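Ribonucleoside-diphosphate reductase (Pseudomonas aeruginosa, PDB 5IM3) probably reduces ribonucleoside diphosphates to the deoxyribonucleotides needed for DNA synthesis, with its activity under allosteric control by nucleotides such as dATP. Local coordinates at residues 663-668 against 674-679; 771-776 against 781-786. All coordinates share one frame; numbering follows the deposited sequence.

Interaction 1: 663-668 against 674-679; sequences MGFQDA and IPYGSD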
loop_
_atom_site.group_PDB
_atom_site.type_symbol
_atom_site.label_atom_id
_atom_site.label_comp_id
_atom_site.label_asym_id
_atom_site.label_seq_id
_atom_site.Cartn_x
_atom_site.Cartn_y
_atom_site.Cartn_z
ATOM N N MET A 663 -25.626 34.413 15.201
ATOM C CA MET A 663 -24.211 34.157 15.422
ATOM C C MET A 663 -23.932 34.217 16.916
ATOM O O MET A 663 -24.760 34.674 17.709
ATOM C CB MET A 663 -23.323 35.145 14.649
ATOM C CG MET A 663 -23.597 36.612 14.929
ATOM S SD MET A 663 -22.430 37.686 14.064
ATOM C CE MET A 663 -23.036 39.299 14.538
ATOM N N GLY A 664 -22.748 33.738 17.294
ATOM C CA GLY A 664 -22.401 33.624 18.695
ATOM C C GLY A 664 -23.047 32.456 19.403
ATOM O O GLY A 664 -23.139 32.466 20.634
ATOM N N PHE A 665 -23.490 31.439 18.659
ATOM C CA PHE A 665 -24.182 30.311 19.277
ATOM C C PHE A 665 -23.255 29.549 20.216
ATOM O O PHE A 665 -23.614 29.259 21.362
ATOM C CB PHE A 665 -24.734 29.380 18.197
ATOM C CG PHE A 665 -25.561 28.249 18.740
ATOM C CD1 PHE A 665 -26.912 28.420 18.993
ATOM C CD2 PHE A 665 -24.985 27.018 19.006
ATOM C CE1 PHE A 665 -27.674 27.384 19.495
ATOM C CE2 PHE A 665 -25.742 25.978 19.511
ATOM C CZ PHE A 665 -27.089 26.162 19.753
ATOM N N GLN A 666 -22.055 29.211 19.743
ATOM C CA GLN A 666 -21.107 28.495 20.589
ATOM C C GLN A 666 -20.775 29.306 21.834
ATOM O O GLN A 666 -20.720 28.763 22.943
ATOM C CB GLN A 666 -19.841 28.171 19.793
ATOM C CG GLN A 666 -18.681 27.614 20.614
ATOM C CD GLN A 666 -18.928 26.203 21.114
ATOM O OE1 GLN A 666 -18.437 25.235 20.536
ATOM N NE2 GLN A 666 -19.688 26.081 22.194
ATOM N N ASP A 667 -20.564 30.614 21.673
ATOM C CA ASP A 667 -20.287 31.466 22.823
ATOM C C ASP A 667 -21.495 31.564 23.747
ATOM O O ASP A 667 -21.333 31.672 24.967
ATOM C CB ASP A 667 -19.858 32.854 22.350
ATOM C CG ASP A 667 -18.494 32.846 21.681
ATOM O OD1 ASP A 667 -17.905 31.752 21.541
ATOM O OD2 ASP A 667 -18.015 33.929 21.286
ATOM N N ALA A 668 -22.707 31.521 23.194
ATOM C CA ALA A 668 -23.894 31.503 24.040
ATOM C C ALA A 668 -23.965 30.220 24.859
ATOM O O ALA A 668 -24.430 30.235 26.003
ATOM C CB ALA A 668 -25.153 31.669 23.189
ATOM N N ILE A 674 -23.116 24.934 28.811
ATOM C CA ILE A 674 -23.684 23.792 28.100
ATOM C C ILE A 674 -22.645 23.308 27.095
ATOM O O ILE A 674 -22.233 24.093 26.227
ATOM C CB ILE A 674 -24.994 24.155 27.386
ATOM C CG1 ILE A 674 -26.032 24.675 28.385
ATOM C CG2 ILE A 674 -25.533 22.938 26.636
ATOM C CD1 ILE A 674 -27.325 25.137 27.728
ATOM N N PRO A 675 -22.194 22.055 27.168
ATOM C CA PRO A 675 -21.334 21.534 26.102
ATOM C C PRO A 675 -22.142 21.303 24.838
ATOM O O PRO A 675 -23.313 20.918 24.890
ATOM C CB PRO A 675 -20.799 20.219 26.681
ATOM C CG PRO A 675 -21.819 19.804 27.680
ATOM C CD PRO A 675 -22.382 21.074 28.254
ATOM N N TYR A 676 -21.510 21.554 23.691
ATOM C CA TYR A 676 -22.228 21.400 22.433
ATOM C C TYR A 676 -22.709 19.967 22.247
ATOM O O TYR A 676 -23.774 19.741 21.665
ATOM C CB TYR A 676 -21.342 21.830 21.261
ATOM C CG TYR A 676 -22.106 22.471 20.116
ATOM C CD1 TYR A 676 -23.430 22.139 19.862
ATOM C CD2 TYR A 676 -21.502 23.414 19.294
ATOM C CE1 TYR A 676 -24.130 22.724 18.822
ATOM C CE2 TYR A 676 -22.192 24.004 18.249
ATOM C CZ TYR A 676 -23.507 23.654 18.019
ATOM O OH TYR A 676 -24.207 24.231 16.986
ATOM N N GLY A 677 -21.958 18.992 22.754
ATOM C CA GLY A 677 -22.357 17.603 22.646
ATOM C C GLY A 677 -23.202 17.130 23.814
ATOM O O GLY A 677 -22.748 16.319 24.626
ATOM N N SER A 678 -24.437 17.620 23.900
ATOM C CA SER A 678 -25.311 17.277 25.013
ATOM C C SER A 678 -26.754 17.531 24.610
ATOM O O SER A 678 -27.036 18.299 23.685
ATOM C CB SER A 678 -24.964 18.084 26.268
ATOM O OG SER A 678 -25.183 19.468 26.051
ATOM N N ASP A 679 -27.669 16.868 25.321
ATOM C CA ASP A 679 -29.089 17.121 25.115
ATOM C C ASP A 679 -29.450 18.557 25.472
ATOM O O ASP A 679 -30.415 19.108 24.928
ATOM C CB ASP A 679 -29.922 16.140 25.943
ATOM C CG ASP A 679 -29.812 14.712 25.441
ATOM O OD1 ASP A 679 -28.924 14.441 24.604
ATOM O OD2 ASP A 679 -30.608 13.858 25.887
#
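Phe-665 and Tyr-676 carry the contact, and they show how a single aromatic pair can tie a helix start to the loop that follows the same helix. The phenol end of the tyrosine meets the CD2-CE2 side of the phenylalanine ring at a slant: Phe-665 CE2 is 3.4 Å from Tyr-676 OH and 3.6 Å from Tyr-676 CZ. The ring centroids are 5.4 Å apart with planes at 44°, an oblique meeting that is neither a stack nor a T-shaped pair. The first side-chain bond of Phe-665 points toward the loop, and CG lies opposite the backbone N (chi1 -175°), which places CD2 and CE2 against the phenol. Beside it, the Gln-666 chain bends at chi2 and brings OE1 to the rim of the tyrosine ring, 3.8 Å from Tyr-676 CD2 and close to the ring plane; the amide stands almost upright to that ring, at 81°. The polar ends face other partners: Tyr-676 OH bonds to Ile-785 O, and Gln-666 OE1 accepts from Thr-788 N, so both buried oxygens have partners. Arg-866 makes a cation-pi contact with Phe-665, whose ring also meets that of Phe-684 in helix 679-707. Further out come the helix start and the turn. Gly-664, with a positive phi, occupies the N-cap position, and its O accepts the first-turn bond from Ala-668 N at 2.8 Å. On the other side Gly-677 centres an inverse gamma turn, while Ser-678 OG donates to Pro-675 O at 2.6 Å and, as an N-cap, weakly receives Ala-681 N. The whole is a helix-loop-helix connection, in which barrel strand 659-663 runs into short helix 665-672 and the chain then turns into long helix 679-707 of the ribonucleotide reductase barrel domain.

Interaction 2: 771-776 against 781-786; sequences PTATIA and VSQSIE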
loop_
_atom_site.group_PDB
_atom_site.type_symbol
_atom_site.label_atom_id
_atom_site.label_comp_id
_atom_site.label_asym_id
_atom_site.label_seq_id
_atom_site.Cartn_x
_atom_site.Cartn_y
_atom_site.Cartn_z
ATOM N N PRO A 771 -23.150 31.926 6.838
ATOM C CA PRO A 771 -21.853 32.168 7.479
ATOM C C PRO A 771 -21.714 33.636 7.853
ATOM O O PRO A 771 -22.327 34.515 7.244
ATOM C CB PRO A 771 -20.840 31.753 6.405
ATOM C CG PRO A 771 -21.594 30.803 5.523
ATOM C CD PRO A 771 -22.997 31.322 5.506
ATOM N N THR A 772 -20.900 33.895 8.876
ATOM C CA THR A 772 -20.768 35.230 9.454
ATOM C C THR A 772 -19.309 35.546 9.738
ATOM O O THR A 772 -18.981 36.176 10.750
ATOM C CB THR A 772 -21.581 35.357 10.742
ATOM O OG1 THR A 772 -21.032 34.482 11.735
ATOM C CG2 THR A 772 -23.043 35.005 10.507
ATOM N N ALA A 773 -18.414 35.106 8.850
ATOM C CA ALA A 773 -16.979 35.257 9.070
ATOM C C ALA A 773 -16.623 36.659 9.559
ATOM O O ALA A 773 -16.116 36.837 10.672
ATOM C CB ALA A 773 -16.227 34.934 7.778
ATOM N N THR A 774 -16.888 37.671 8.733
ATOM C CA THR A 774 -16.431 39.020 9.052
ATOM C C THR A 774 -17.214 39.617 10.217
ATOM O O THR A 774 -16.623 40.167 11.154
ATOM C CB THR A 774 -16.535 39.911 7.815
ATOM O OG1 THR A 774 -15.745 39.355 6.759
ATOM C CG2 THR A 774 -16.040 41.319 8.121
ATOM N N ILE A 775 -18.548 39.519 10.183
ATOM C CA ILE A 775 -19.361 40.241 11.157
ATOM C C ILE A 775 -19.282 39.619 12.548
ATOM O O ILE A 775 -19.518 40.313 13.544
ATOM C CB ILE A 775 -20.827 40.340 10.685
ATOM C CG1 ILE A 775 -21.451 38.955 10.513
ATOM C CG2 ILE A 775 -20.906 41.133 9.381
ATOM C CD1 ILE A 775 -22.919 38.998 10.113
ATOM N N ALA A 776 -18.964 38.328 12.651
ATOM C CA ALA A 776 -18.669 37.750 13.957
ATOM C C ALA A 776 -17.353 38.290 14.502
ATOM O O ALA A 776 -17.243 38.587 15.696
ATOM C CB ALA A 776 -18.632 36.224 13.865
ATOM N N VAL A 781 -17.607 37.505 18.439
ATOM C CA VAL A 781 -18.325 36.310 18.860
ATOM C C VAL A 781 -17.970 35.160 17.922
ATOM O O VAL A 781 -17.248 35.330 16.940
ATOM C CB VAL A 781 -19.853 36.533 18.899
ATOM C CG1 VAL A 781 -20.204 37.636 19.901
ATOM C CG2 VAL A 781 -20.386 36.875 17.506
ATOM N N SER A 782 -18.485 33.977 18.245
ATOM C CA SER A 782 -18.229 32.793 17.439
ATOM C C SER A 782 -19.044 32.829 16.146
ATOM O O SER A 782 -20.030 33.557 16.018
ATOM C CB SER A 782 -18.553 31.522 18.228
ATOM O OG SER A 782 -19.885 31.544 18.717
ATOM N N GLN A 783 -18.618 32.014 15.183
ATOM C CA GLN A 783 -19.232 32.006 13.859
ATOM C C GLN A 783 -20.587 31.307 13.889
ATOM O O GLN A 783 -20.686 30.151 14.307
ATOM C CB GLN A 783 -18.314 31.309 12.857
ATOM C CG GLN A 783 -16.884 31.819 12.844
ATOM C CD GLN A 783 -16.768 33.212 12.270
ATOM O OE1 GLN A 783 -17.745 33.775 11.774
ATOM N NE2 GLN A 783 -15.568 33.778 12.328
ATOM N N SER A 784 -21.623 32.014 13.428
ATOM C CA SER A 784 -22.977 31.487 13.253
ATOM C C SER A 784 -23.323 30.376 14.241
ATOM O O SER A 784 -23.537 30.647 15.427
ATOM C CB SER A 784 -23.166 31.002 11.812
ATOM O OG SER A 784 -22.185 30.048 11.458
ATOM N N ILE A 785 -23.398 29.132 13.763
ATOM C CA ILE A 785 -23.712 27.973 14.590
ATOM C C ILE A 785 -22.518 27.039 14.708
ATOM O O ILE A 785 -22.666 25.902 15.169
ATOM C CB ILE A 785 -24.940 27.219 14.053
ATOM C CG1 ILE A 785 -24.782 26.937 12.553
ATOM C CG2 ILE A 785 -26.209 28.008 14.326
ATOM C CD1 ILE A 785 -25.921 26.145 11.943
ATOM N N GLU A 786 -21.334 27.490 14.304
ATOM C CA GLU A 786 -20.174 26.617 14.270
ATOM C C GLU A 786 -19.693 26.309 15.687
ATOM O O GLU A 786 -19.640 27.206 16.535
ATOM C CB GLU A 786 -19.037 27.269 13.483
ATOM C CG GLU A 786 -19.355 27.547 12.019
ATOM C CD GLU A 786 -19.204 26.319 11.144
ATOM O OE1 GLU A 786 -18.447 25.403 11.531
ATOM O OE2 GLU A 786 -19.844 26.268 10.070
#
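Thr-772 and Gln-783 lie alongside each other with their side chains running in opposite directions, the threonine reaching to the loop and the glutamine back to the helix start. The threonine hydroxyl occupies the narrow position between its own N and carbonyl carbon (chi1 65°), where OG1 accepts from Ser-784 N at 3.1 Å with an N-H...O angle of 151°. A second bond, from the same OG1 to Gln-783 OE1 at 3.4 Å, is weak and depends on the amide as modelled. Gln-783 folds at chi2 and lays that amide across the first turn, with CD 3.8 Å from Ala-773 CA and OE1 3.3 Å from Ala-776 CB. The amide orientation is uncertain: OE1 lies 2.9 Å from Thr-772 O, also an acceptor, although a weak bond from NE2 to Asn-777 OD1 fits it as modelled. The second grip is backbone to backbone: Val-781 N donates to Ala-776 O at 3.0 Å and 162°, an oxygen that also receives Thr-779 OG1. Next to it, Ala-776 CB rests against Val-781 CG2, 4.1 Å away. Loop 781-786 then reverses in a type II' beta turn from Gln-783 to Glu-786, with Ser-784 at the positive-phi position. In related class I reductases the corresponding helix start binds the substrate's diphosphate; the same is probable here. Around the contact, Met-663 of strand 659-663 packs on Thr-772, Ile-775 and Ala-776; Ser-606 of strand 600-608 touches Thr-772 and Ile-775, and Thr-774 meets helix 297-307.

How the interactions relate
Interaction 1 closes before interaction 2 opens, yet their centres lie only about 13 Å apart within the barrel domain. In each, a short helix, 665-672 or 773-779, is held to the loop that follows it. The two units are joined directly: a probable hydrogen bond runs between Gly-664 N and Ser-782 O, 3.0 Å apart, and Phe-665 CB packs on Ser-784 O. Loop 781-786 is therefore shared ground, contacting helix 773-779 within interaction 2 and the start of helix 665-672 from interaction 1. Strand 659-663, which leads into interaction 1, also packs on helix 773-779, so elements far apart in sequence meet beside this strand of the barrel sheet.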